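Local coordinates for protein transcriptional regulator I2 (Pseudomonas fluorescens, PDB 4MXM) that acts as a superantigen associated with Crohn's disease and, as a TetR-family transcriptional regulator, probably also binds DNA through a helix-turn-helix domain, at residues Leu100-Leu105 with Thr187-Ala192; Val71-Ile76 with Gln131-Ala136. All coordinates share one frame; numbering follows the deposited sequence.

In the fold
After the N-terminal helices 2-10, 21-34 and 43-50, the chain enters helix 64-89, which bears residues 71-76, and turns directly into helix 93-108 with residues 100-105. Contact 2 closes its loop next, when residues 131-136 at the start of helix 128-154 return to helix 64-89. Contact 1 closes last, where residues 187-192 begin the C-terminal helix. The segments alternate along the chain, so the two loops cross. The centres of the two contacts lie about 23 Å apart, on opposite sides of the chain's centre. Contact 2 joins two long helices beside helix 21-34 of the probable DNA-binding part; contact 1 joins two helices of the TetR-like C-terminal domain.

Contact 1. Residues Leu100-Leu105 with Thr187-Ala192; sequences LIRCEL and TLEELA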
ATOM      1  N   LEU A 100       6.382  -2.010 -16.485  1.00 21.84           N
ATOM      2  CA  LEU A 100       5.236  -2.231 -15.609  1.00 19.75           C
ATOM      3  C   LEU A 100       5.369  -1.469 -14.292  1.00 25.84           C
ATOM      4  O   LEU A 100       4.386  -0.948 -13.766  1.00 19.66           O
ATOM      5  CB  LEU A 100       5.043  -3.723 -15.338  1.00 22.58           C
ATOM      6  CG  LEU A 100       4.743  -4.591 -16.562  1.00 29.35           C
ATOM      7  CD1 LEU A 100       4.264  -5.964 -16.130  1.00 28.40           C
ATOM      8  CD2 LEU A 100       3.718  -3.918 -17.464  1.00 31.48           C
ATOM      9  N   ILE A 101       6.587  -1.415 -13.762  1.00 22.15           N
ATOM     10  CA  ILE A 101       6.847  -0.670 -12.536  1.00 22.88           C
ATOM     11  C   ILE A 101       6.561   0.813 -12.750  1.00 15.71           C
ATOM     12  O   ILE A 101       5.875   1.444 -11.948  1.00 19.53           O
ATOM     13  CB  ILE A 101       8.300  -0.858 -12.059  1.00 19.58           C
ATOM     14  CG1 ILE A 101       8.507  -2.281 -11.538  1.00 15.20           C
ATOM     15  CG2 ILE A 101       8.646   0.157 -10.978  1.00 26.20           C
ATOM     16  CD1 ILE A 101       9.950  -2.614 -11.222  1.00 20.03           C
ATOM     17  N   ARG A 102       7.079   1.354 -13.849  1.00 19.71           N
ATOM     18  CA  ARG A 102       6.905   2.766 -14.171  1.00 24.99           C
ATOM     19  C   ARG A 102       5.441   3.139 -14.393  1.00 29.42           C
ATOM     20  O   ARG A 102       4.983   4.183 -13.928  1.00 25.40           O
ATOM     21  CB  ARG A 102       7.738   3.137 -15.400  1.00 30.58           C
ATOM     22  CG  ARG A 102       7.501   4.550 -15.908  1.00 42.42           C
ATOM     23  CD  ARG A 102       8.401   4.879 -17.090  1.00 44.30           C
ATOM     24  NE  ARG A 102       8.397   3.831 -18.105  1.00 57.61           N
ATOM     25  CZ  ARG A 102       9.443   3.060 -18.389  1.00 43.53           C
ATOM     26  NH1 ARG A 102       9.348   2.129 -19.328  1.00 51.73           N
ATOM     27  NH2 ARG A 102      10.586   3.224 -17.737  1.00 43.95           N
ATOM     28  N   CYS A 103       4.709   2.283 -15.100  1.00 28.04           N
ATOM     29  CA  CYS A 103       3.297   2.533 -15.374  1.00 28.40           C
ATOM     30  C   CYS A 103       2.466   2.544 -14.098  1.00 29.70           C
ATOM     31  O   CYS A 103       1.617   3.415 -13.908  1.00 26.03           O
ATOM     32  CB  CYS A 103       2.740   1.494 -16.350  1.00 39.43           C
ATOM     33  SG  CYS A 103       3.247   1.738 -18.065  1.00 41.02           S
ATOM     34  N   GLU A 104       2.716   1.576 -13.224  1.00 24.16           N
ATOM     35  CA  GLU A 104       1.970   1.468 -11.978  1.00 21.96           C
ATOM     36  C   GLU A 104       2.231   2.668 -11.071  1.00 27.74           C
ATOM     37  O   GLU A 104       1.306   3.203 -10.463  1.00 29.18           O
ATOM     38  CB  GLU A 104       2.307   0.162 -11.258  1.00 21.99           C
ATOM     39  CG  GLU A 104       1.459  -0.104 -10.026  1.00 30.18           C
ATOM     40  CD  GLU A 104       1.292  -1.585  -9.746  1.00 27.07           C
ATOM     41  OE1 GLU A 104       0.582  -2.259 -10.522  1.00 32.84           O
ATOM     42  OE2 GLU A 104       1.871  -2.077  -8.756  1.00 26.92           O
ATOM     43  N   LEU A 105       3.490   3.090 -10.994  1.00 20.72           N
ATOM     44  CA  LEU A 105       3.865   4.258 -10.199  1.00 26.49           C
ATOM     45  C   LEU A 105       3.171   5.524 -10.691  1.00 23.85           C
ATOM     46  O   LEU A 105       2.739   6.353  -9.890  1.00 31.01           O
ATOM     47  CB  LEU A 105       5.384   4.455 -10.216  1.00 19.11           C
ATOM     48  CG  LEU A 105       6.209   3.461  -9.398  1.00 29.61           C
ATOM     49  CD1 LEU A 105       7.698   3.670  -9.636  1.00 26.17           C
ATOM     50  CD2 LEU A 105       5.877   3.586  -7.920  1.00 23.31           C
ATOM     51  N   THR A 187      13.013  11.738  -9.121  1.00 28.98           N
ATOM     52  CA  THR A 187      12.038  11.655 -10.203  1.00 33.49           C
ATOM     53  C   THR A 187      11.382  10.283 -10.191  1.00 31.53           C
ATOM     54  O   THR A 187      11.923   9.334  -9.625  1.00 27.68           O
ATOM     55  CB  THR A 187      12.678  11.891 -11.587  1.00 35.98           C
ATOM     56  OG1 THR A 187      13.509  10.778 -11.936  1.00 36.15           O
ATOM     57  CG2 THR A 187      13.506  13.166 -11.589  1.00 30.96           C
ATOM     58  N   LEU A 188      10.214  10.180 -10.815  1.00 30.94           N
ATOM     59  CA  LEU A 188       9.485   8.920 -10.844  1.00 33.18           C
ATOM     60  C   LEU A 188      10.272   7.859 -11.604  1.00 26.60           C
ATOM     61  O   LEU A 188      10.213   6.675 -11.274  1.00 32.79           O
ATOM     62  CB  LEU A 188       8.108   9.107 -11.478  1.00 39.69           C
ATOM     63  CG  LEU A 188       7.006   8.233 -10.878  1.00 45.82           C
ATOM     64  CD1 LEU A 188       6.496   8.831  -9.575  1.00 29.26           C
ATOM     65  CD2 LEU A 188       5.874   8.042 -11.862  1.00 40.35           C
ATOM     66  N   GLU A 189      11.014   8.296 -12.618  1.00 33.02           N
ATOM     67  CA  GLU A 189      11.836   7.398 -13.418  1.00 32.99           C
ATOM     68  C   GLU A 189      12.989   6.839 -12.591  1.00 33.31           C
ATOM     69  O   GLU A 189      13.343   5.666 -12.716  1.00 30.89           O
ATOM     70  CB  GLU A 189      12.378   8.123 -14.652  1.00 30.90           C
ATOM     71  CG  GLU A 189      13.124   7.225 -15.625  1.00 38.84           C
ATOM     72  CD  GLU A 189      12.203   6.274 -16.368  1.00 52.50           C
ATOM     73  OE1 GLU A 189      10.988   6.553 -16.432  1.00 39.29           O
ATOM     74  OE2 GLU A 189      12.695   5.250 -16.886  1.00 57.12           O
ATOM     75  N   GLU A 190      13.577   7.687 -11.754  1.00 32.68           N
ATOM     76  CA  GLU A 190      14.632   7.256 -10.844  1.00 29.02           C
ATOM     77  C   GLU A 190      14.055   6.324  -9.785  1.00 19.95           C
ATOM     78  O   GLU A 190      14.710   5.375  -9.353  1.00 25.62           O
ATOM     79  CB  GLU A 190      15.301   8.463 -10.183  1.00 26.57           C
ATOM     80  CG  GLU A 190      16.189   9.271 -11.117  1.00 35.18           C
ATOM     81  CD  GLU A 190      16.660  10.574 -10.498  1.00 41.47           C
ATOM     82  OE1 GLU A 190      15.953  11.107  -9.618  1.00 38.31           O
ATOM     83  OE2 GLU A 190      17.739  11.063 -10.892  1.00 39.42           O
ATOM     84  N   LEU A 191      12.823   6.604  -9.373  1.00 22.09           N
ATOM     85  CA  LEU A 191      12.114   5.759  -8.422  1.00 23.21           C
ATOM     86  C   LEU A 191      11.856   4.377  -9.013  1.00 30.29           C
ATOM     87  O   LEU A 191      11.987   3.360  -8.329  1.00 22.66           O
ATOM     88  CB  LEU A 191      10.790   6.412  -8.019  1.00 24.33           C
ATOM     89  CG  LEU A 191       9.864   5.586  -7.126  1.00 22.14           C
ATOM     90  CD1 LEU A 191      10.566   5.214  -5.831  1.00 31.33           C
ATOM     91  CD2 LEU A 191       8.572   6.335  -6.846  1.00 24.73           C
ATOM     92  N   ALA A 192      11.495   4.348 -10.292  1.00 27.46           N
ATOM     93  CA  ALA A 192      11.215   3.096 -10.987  1.00 27.61           C
ATOM     94  C   ALA A 192      12.470   2.238 -11.123  1.00 29.40           C
ATOM     95  O   ALA A 192      12.410   1.015 -10.997  1.00 24.74           O
ATOM     96  CB  ALA A 192      10.607   3.371 -12.355  1.00 29.75           C
TER
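Within the all-helical C-terminal domain of this TetR-family protein, helix 93-108 is crossed by the first turn of helix 188-199, where Arg102 meets Glu189 and Leu105 meets Leu188, Leu191 and Ala192. The axes of the two short segments approach to 9.3 Å and run at 133°, nearer antiparallel than parallel. A small residue permits the closest backbone approach: Ala192 turns its CB toward the partner helix, and its CA lies 5.4 Å from Arg102 CA. The methyl faces two apolar branches of the partner helix, Ile101 CG2 and Leu105 CD1, each 4.0 Å from Ala192 CB. Leu105 does most of the apolar work. With its CG swung beside the backbone N (chi1 -73°), it sends CD1 to within 3.8 Å of Leu191 CG, while Leu188 CD2 packs against its other end, 4.0 Å from Leu105 CB. Beside these apolar contacts, a salt bridge joins Arg102 NH2 to Glu189 OE2 at 3.0 Å. The carboxylate oxygen comes to the edge of the guanidinium, near its plane, and the two flat groups are only 15° apart. Both chains bend to meet, the arginine at chi3 and the glutamate at chi2, and Glu189 OE1 rests 3.2 Å from Arg102 CD. The start of the second helix is fixed by a capping box: Glu190 N donates to Thr187 OG1, and Thr187 N returns the bond to Glu190 OE1. Around the contact, Leu173 and Leu169 of helix 162-174 pack on Leu105 and Ile101 respectively, and Trp145 of helix 128-154 also touches Ile101. Leu191 reaches beyond its own subunit to pack on Phe168 of the second subunit, so the C-terminal helix borders helices of both chains.

Contact 2. Residues Val71-Ile76 with Gln131-Ala136; sequences VMEETI and QAHVLA
Glu73 OE1 is gripped from two sources: the imidazole of His133 across the contact, and Arg69, one turn earlier on the glutamate's own helix, which holds it in a salt bridge through NE. The bond from His133 ND1 to Glu73 OE1 is short at 2.7 Å but weak in direction, with an N-H...O angle of 143°. The oxygen nevertheless lies at the edge of the ring, near its plane. Glu73 reaches it with CG placed beside the backbone N and the chain extended beyond CG. The two side chains meet at about a right angle, the carboxylate plane turned 63° from the ring. Having both Arg69 and His133 at one oxygen would probably favour the ionised carboxylate.

Beside this polar pair lies a small apolar patch built round Val134. Its CG1 branch meets the end of Ile76, whose CD1 comes to 3.7 Å, and these side chains also cross nearly at right angles. The other branch, Val134 CG2, takes the aliphatic part of the glutamate, 4.2 Å from Glu73 CG, and more loosely touches CB of Met72, modelled as selenomethionine. The nearest backbone pair is Glu73 and Val134, with CA atoms 6.2 Å apart. Leu137, one turn beyond His133, extends the patch onto Ile76, and Trp123 covers another part of Val134.

The short segments run almost parallel, 8° apart with 10.1 Å between axes, a side-by-side pairing of two long helices in which a polar bridge flanks an apolar seam. This is consistent with the TetR-family fold, in which the helix that follows the helix-turn-helix, here 64-89, runs from the DNA-binding part into the helical C-terminal domain and packs along one of its long helices.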
ATOM      1  N   VAL A  71     -17.255   4.700 -15.598  1.00 35.11           N
ATOM      2  CA  VAL A  71     -16.143   5.495 -15.086  1.00 41.26           C
ATOM      3  C   VAL A  71     -14.991   4.596 -14.638  1.00 45.38           C
ATOM      4  O   VAL A  71     -13.824   4.875 -14.918  1.00 43.37           O
ATOM      5  CB  VAL A  71     -16.585   6.408 -13.919  1.00 41.23           C
ATOM      6  CG1 VAL A  71     -15.378   6.982 -13.190  1.00 38.67           C
ATOM      7  CG2 VAL A  71     -17.487   7.523 -14.427  1.00 35.76           C
HETATM    8  N   MSE A  72     -15.330   3.506 -13.956  1.00 38.32           N
HETATM    9  CA  MSE A  72     -14.328   2.572 -13.456  1.00 38.56           C
HETATM   10  C   MSE A  72     -13.707   1.728 -14.566  1.00 31.23           C
HETATM   11  O   MSE A  72     -12.490   1.550 -14.610  1.00 36.02           O
HETATM   12  CB  MSE A  72     -14.930   1.666 -12.378  1.00 38.26           C
HETATM   13  CG  MSE A  72     -15.298   2.396 -11.097  1.00 43.12           C
HETATM   14 SE   MSE A  72     -15.993   1.204  -9.721  1.00 61.82          SE
HETATM   15  CE  MSE A  72     -16.226   2.500  -8.283  1.00 52.83           C
ATOM     16  N   GLU A  73     -14.544   1.210 -15.462  1.00 35.69           N
ATOM     17  CA  GLU A  73     -14.068   0.365 -16.555  1.00 37.72           C
ATOM     18  C   GLU A  73     -13.175   1.129 -17.530  1.00 37.25           C
ATOM     19  O   GLU A  73     -12.162   0.604 -17.989  1.00 32.88           O
ATOM     20  CB  GLU A  73     -15.243  -0.263 -17.307  1.00 34.12           C
ATOM     21  CG  GLU A  73     -15.999  -1.312 -16.512  1.00 42.20           C
ATOM     22  CD  GLU A  73     -17.137  -1.926 -17.301  1.00 44.37           C
ATOM     23  OE1 GLU A  73     -17.772  -2.874 -16.792  1.00 48.07           O
ATOM     24  OE2 GLU A  73     -17.397  -1.464 -18.431  1.00 56.70           O
ATOM     25  N   GLU A  74     -13.564   2.362 -17.843  1.00 40.59           N
ATOM     26  CA  GLU A  74     -12.790   3.218 -18.739  1.00 46.56           C
ATOM     27  C   GLU A  74     -11.380   3.422 -18.207  1.00 40.87           C
ATOM     28  O   GLU A  74     -10.403   3.325 -18.950  1.00 40.18           O
ATOM     29  CB  GLU A  74     -13.474   4.577 -18.892  1.00 54.22           C
ATOM     30  CG  GLU A  74     -12.736   5.559 -19.788  1.00 56.60           C
ATOM     31  CD  GLU A  74     -13.079   5.379 -21.252  1.00 59.58           C
ATOM     32  OE1 GLU A  74     -14.111   4.742 -21.547  1.00 65.42           O
ATOM     33  OE2 GLU A  74     -12.318   5.877 -22.109  1.00 62.85           O
ATOM     34  N   THR A  75     -11.285   3.700 -16.911  1.00 34.61           N
ATOM     35  CA  THR A  75     -10.012   4.004 -16.273  1.00 39.06           C
ATOM     36  C   THR A  75      -9.093   2.788 -16.231  1.00 33.04           C
ATOM     37  O   THR A  75      -7.888   2.903 -16.451  1.00 30.13           O
ATOM     38  CB  THR A  75     -10.221   4.514 -14.839  1.00 43.55           C
ATOM     39  OG1 THR A  75     -11.316   5.438 -14.811  1.00 49.41           O
ATOM     40  CG2 THR A  75      -8.961   5.198 -14.332  1.00 45.67           C
ATOM     41  N   ILE A  76      -9.668   1.626 -15.939  1.00 30.30           N
ATOM     42  CA  ILE A  76      -8.900   0.388 -15.895  1.00 29.31           C
ATOM     43  C   ILE A  76      -8.456  -0.014 -17.296  1.00 26.02           C
ATOM     44  O   ILE A  76      -7.290  -0.345 -17.511  1.00 33.57           O
ATOM     45  CB  ILE A  76      -9.712  -0.761 -15.266  1.00 23.62           C
ATOM     46  CG1 ILE A  76     -10.077  -0.425 -13.818  1.00 31.94           C
ATOM     47  CG2 ILE A  76      -8.928  -2.059 -15.328  1.00 22.94           C
ATOM     48  CD1 ILE A  76     -11.042  -1.407 -13.191  1.00 37.50           C
ATOM     49  N   GLN A 131     -19.536  -5.198 -10.593  1.00 48.99           N
ATOM     50  CA  GLN A 131     -18.359  -5.689  -9.887  1.00 48.51           C
ATOM     51  C   GLN A 131     -17.748  -6.871 -10.631  1.00 45.39           C
ATOM     52  O   GLN A 131     -16.533  -7.059 -10.620  1.00 44.29           O
ATOM     53  CB  GLN A 131     -18.720  -6.101  -8.458  1.00 55.06           C
ATOM     54  CG  GLN A 131     -18.740  -4.957  -7.455  1.00 64.88           C
ATOM     55  CD  GLN A 131     -19.408  -5.339  -6.147  1.00 66.02           C
ATOM     56  OE1 GLN A 131     -20.618  -5.548  -6.093  1.00 68.95           O
ATOM     57  NE2 GLN A 131     -18.619  -5.435  -5.084  1.00 66.27           N
ATOM     58  N   ALA A 132     -18.600  -7.657 -11.283  1.00 43.52           N
ATOM     59  CA  ALA A 132     -18.162  -8.850 -11.998  1.00 42.19           C
ATOM     60  C   ALA A 132     -17.209  -8.527 -13.147  1.00 42.97           C
ATOM     61  O   ALA A 132     -16.168  -9.169 -13.294  1.00 35.96           O
ATOM     62  CB  ALA A 132     -19.363  -9.633 -12.508  1.00 54.28           C
ATOM     63  N   HIS A 133     -17.562  -7.533 -13.955  1.00 39.37           N
ATOM     64  CA  HIS A 133     -16.742  -7.176 -15.108  1.00 38.03           C
ATOM     65  C   HIS A 133     -15.489  -6.403 -14.704  1.00 33.55           C
ATOM     66  O   HIS A 133     -14.440  -6.544 -15.331  1.00 33.85           O
ATOM     67  CB  HIS A 133     -17.550  -6.379 -16.134  1.00 45.97           C
ATOM     68  CG  HIS A 133     -16.820  -6.148 -17.422  1.00 45.23           C
ATOM     69  ND1 HIS A 133     -16.393  -4.900 -17.822  1.00 49.87           N
ATOM     70  CD2 HIS A 133     -16.432  -7.009 -18.392  1.00 36.54           C
ATOM     71  CE1 HIS A 133     -15.780  -5.001 -18.989  1.00 37.93           C
ATOM     72  NE2 HIS A 133     -15.789  -6.270 -19.356  1.00 45.48           N
ATOM     73  N   VAL A 134     -15.605  -5.585 -13.662  1.00 29.72           N
ATOM     74  CA  VAL A 134     -14.460  -4.848 -13.140  1.00 36.12           C
ATOM     75  C   VAL A 134     -13.398  -5.816 -12.625  1.00 33.70           C
ATOM     76  O   VAL A 134     -12.208  -5.648 -12.892  1.00 34.31           O
ATOM     77  CB  VAL A 134     -14.872  -3.869 -12.020  1.00 33.19           C
ATOM     78  CG1 VAL A 134     -13.645  -3.308 -11.317  1.00 38.82           C
ATOM     79  CG2 VAL A 134     -15.722  -2.746 -12.586  1.00 39.15           C
ATOM     80  N   LEU A 135     -13.842  -6.837 -11.897  1.00 34.69           N
ATOM     81  CA  LEU A 135     -12.943  -7.872 -11.394  1.00 38.22           C
ATOM     82  C   LEU A 135     -12.281  -8.636 -12.534  1.00 33.26           C
ATOM     83  O   LEU A 135     -11.134  -9.070 -12.418  1.00 31.29           O
ATOM     84  CB  LEU A 135     -13.693  -8.841 -10.477  1.00 39.21           C
ATOM     85  CG  LEU A 135     -14.070  -8.278  -9.107  1.00 52.43           C
ATOM     86  CD1 LEU A 135     -14.813  -9.313  -8.276  1.00 45.69           C
ATOM     87  CD2 LEU A 135     -12.829  -7.786  -8.383  1.00 52.57           C
ATOM     88  N   ALA A 136     -13.009  -8.798 -13.634  1.00 30.99           N
ATOM     89  CA  ALA A 136     -12.462  -9.442 -14.820  1.00 32.12           C
ATOM     90  C   ALA A 136     -11.347  -8.589 -15.416  1.00 25.93           C
ATOM     91  O   ALA A 136     -10.334  -9.110 -15.881  1.00 27.38           O
ATOM     92  CB  ALA A 136     -13.556  -9.685 -15.846  1.00 33.19           C
TER